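Local coordinates for protein endolytic peptidoglycan transglycosylase RlpA (Pseudomonas aeruginosa, PDB 6I05) that cleaves peptidoglycan as a lytic transglycosylase, strongly favouring denuded glycan strands without stem peptides, at residues Gly9-Pro14 / His45-Gly50. Numbering follows the deposited sequence.
Sequences GAFANP and HRVRLG
His45 and Phe11, paired across two antiparallel strands, share the same first torsion, with CG anti to the carbonyl carbon (chi1 near -57° in both), and both leave the sheet on the face covered by helix 14-25. For His45 this sets CG on that face, and the second torsion turns the imidazole to the turn that follows Phe11. Pro14 CB lies 4.0 Å from the centroid of the His45 ring and 21° off the ring normal, a CH-pi contact over one face, while His45 CD2 brings the ring edge to 3.5 Å from Ala12 O. A water 2.9 Å from His45 NE2 sits in the ring plane and reaches Ala12 O only weakly; ND1 hydrogen-bonds Ser36 on strand 32-39, so the ring has a polar partner at each nitrogen. On the same side of the sheet, Phe11 CE1 meets Val47 CG2 at 3.9 Å, near the plane of the benzene ring. Phe11 also touches Ala16 and Leu20 of the helix, and Val47 touches Leu24, which places the pair between sheet and helix. Backbone bonds fix the pairing. His45 N donates to Phe11 O at 2.8 Å, and the return bond from Phe11 N to His45 O is more bent, 148° at the hydrogen. That same His45 O takes a CA-H...O contact from Ala10 CA at 3.2 Å. Ala10 CB and Arg46 CG meet on the other face, 4.1 Å apart. Asn13, at the N-cap position just before helix 14-25, caps Asp15 N through OD1. The contact thus joins the neighbouring central strands 4-11 and 42-52 and the strand-to-helix turn of the SPOR domain, an antiparallel four-stranded sheet packed against helices.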
loop_
_atom_site.group_PDB
_atom_site.type_symbol
_atom_site.label_atom_id
_atom_site.label_comp_id
_atom_site.label_asym_id
_atom_site.label_seq_id
_atom_site.Cartn_x
_atom_site.Cartn_y
_atom_site.Cartn_z
ATOM N N GLY A 9 2.604 -1.856 -3.368
ATOM C CA GLY A 9 2.879 -2.838 -4.396
ATOM C C GLY A 9 1.657 -3.000 -5.264
ATOM O O GLY A 9 0.567 -2.516 -4.946
ATOM N N ALA A 10 1.850 -3.703 -6.367
ATOM C CA ALA A 10 0.766 -4.012 -7.282
ATOM C C ALA A 10 1.081 -5.371 -7.883
ATOM O O ALA A 10 2.219 -5.612 -8.294
ATOM C CB ALA A 10 0.662 -2.943 -8.373
ATOM N N PHE A 11 0.091 -6.259 -7.900
ATOM C CA PHE A 11 0.327 -7.669 -8.175
ATOM C C PHE A 11 -0.737 -8.212 -9.113
ATOM O O PHE A 11 -1.904 -7.835 -9.035
ATOM C CB PHE A 11 0.271 -8.497 -6.884
ATOM C CG PHE A 11 1.225 -8.027 -5.828
ATOM C CD1 PHE A 11 0.836 -7.075 -4.900
ATOM C CD2 PHE A 11 2.516 -8.533 -5.767
ATOM C CE1 PHE A 11 1.717 -6.632 -3.929
ATOM C CE2 PHE A 11 3.404 -8.093 -4.793
ATOM C CZ PHE A 11 2.999 -7.142 -3.874
ATOM N N ALA A 12 -0.324 -9.140 -9.980
ATOM C CA ALA A 12 -1.283 -9.911 -10.762
ATOM C C ALA A 12 -1.959 -10.988 -9.920
ATOM O O ALA A 12 -3.120 -11.332 -10.171
ATOM C CB ALA A 12 -0.587 -10.545 -11.968
ATOM N N ASN A 13 -1.258 -11.520 -8.920
ATOM C CA ASN A 13 -1.773 -12.612 -8.099
ATOM C C ASN A 13 -2.450 -12.040 -6.861
ATOM O O ASN A 13 -1.794 -11.335 -6.083
ATOM C CB ASN A 13 -0.625 -13.528 -7.689
ATOM C CG ASN A 13 -1.000 -14.500 -6.579
ATOM O OD1 ASN A 13 -2.165 -14.861 -6.405
ATOM N ND2 ASN A 13 0.001 -14.942 -5.827
ATOM N N PRO A 14 -3.739 -12.310 -6.631
ATOM C CA PRO A 14 -4.400 -11.720 -5.455
ATOM C C PRO A 14 -3.852 -12.208 -4.125
ATOM O O PRO A 14 -3.893 -11.456 -3.145
ATOM C CB PRO A 14 -5.875 -12.094 -5.645
ATOM C CG PRO A 14 -5.843 -13.300 -6.501
ATOM C CD PRO A 14 -4.667 -13.130 -7.428
ATOM N N HIS A 45 -3.848 -5.817 -8.841
ATOM C CA HIS A 45 -4.262 -5.670 -7.446
ATOM C C HIS A 45 -3.276 -4.739 -6.750
ATOM O O HIS A 45 -2.151 -5.141 -6.439
ATOM C CB HIS A 45 -4.273 -7.031 -6.752
ATOM C CG HIS A 45 -5.161 -8.032 -7.413
ATOM N ND1 HIS A 45 -6.534 -7.993 -7.298
ATOM C CD2 HIS A 45 -4.876 -9.100 -8.192
ATOM C CE1 HIS A 45 -7.057 -8.994 -7.981
ATOM N NE2 HIS A 45 -6.074 -9.676 -8.539
ATOM N N ARG A 46 -3.695 -3.505 -6.495
ATOM C CA ARG A 46 -2.829 -2.487 -5.909
ATOM C C ARG A 46 -3.035 -2.443 -4.407
ATOM O O ARG A 46 -4.170 -2.342 -3.937
ATOM C CB ARG A 46 -3.136 -1.121 -6.520
ATOM C CG ARG A 46 -3.068 -1.206 -8.044
ATOM C CD ARG A 46 -3.616 -0.030 -8.788
ATOM N NE ARG A 46 -4.975 0.320 -8.402
ATOM C CZ ARG A 46 -5.575 1.408 -8.853
ATOM N NH1 ARG A 46 -4.934 2.187 -9.717
ATOM N NH2 ARG A 46 -6.784 1.730 -8.433
ATOM N N VAL A 47 -1.946 -2.520 -3.655
ATOM C CA VAL A 47 -2.010 -2.518 -2.199
ATOM C C VAL A 47 -1.712 -1.108 -1.718
ATOM O O VAL A 47 -0.627 -0.572 -1.980
ATOM C CB VAL A 47 -1.039 -3.539 -1.590
ATOM C CG1 VAL A 47 -1.150 -3.529 -0.072
ATOM C CG2 VAL A 47 -1.321 -4.934 -2.139
ATOM N N ARG A 48 -2.675 -0.501 -1.032
ATOM C CA ARG A 48 -2.627 0.903 -0.668
ATOM C C ARG A 48 -2.934 1.075 0.809
ATOM O O ARG A 48 -3.459 0.176 1.474
ATOM C CB ARG A 48 -3.629 1.706 -1.501
ATOM C CG ARG A 48 -3.244 1.741 -2.957
ATOM C CD ARG A 48 -4.227 2.490 -3.809
ATOM N NE ARG A 48 -3.634 2.698 -5.125
ATOM C CZ ARG A 48 -4.123 3.501 -6.057
ATOM N NH1 ARG A 48 -5.253 4.162 -5.849
ATOM N NH2 ARG A 48 -3.468 3.639 -7.199
ATOM N N LEU A 49 -2.596 2.249 1.325
ATOM C CA LEU A 49 -2.978 2.561 2.693
ATOM C C LEU A 49 -3.313 4.036 2.823
ATOM O O LEU A 49 -2.814 4.878 2.075
ATOM C CB LEU A 49 -1.974 2.067 3.730
ATOM C CG LEU A 49 -0.637 2.745 3.581
ATOM C CD1 LEU A 49 -0.493 3.805 4.636
ATOM C CD2 LEU A 49 0.471 1.730 3.721
ATOM N N GLY A 50 -4.201 4.326 3.764
ATOM C CA GLY A 50 -4.681 5.664 3.975
ATOM C C GLY A 50 -6.166 5.637 4.256
ATOM O O GLY A 50 -6.795 4.577 4.219
HETATM O O HOH W 1 -6.548 -11.854 -10.429
#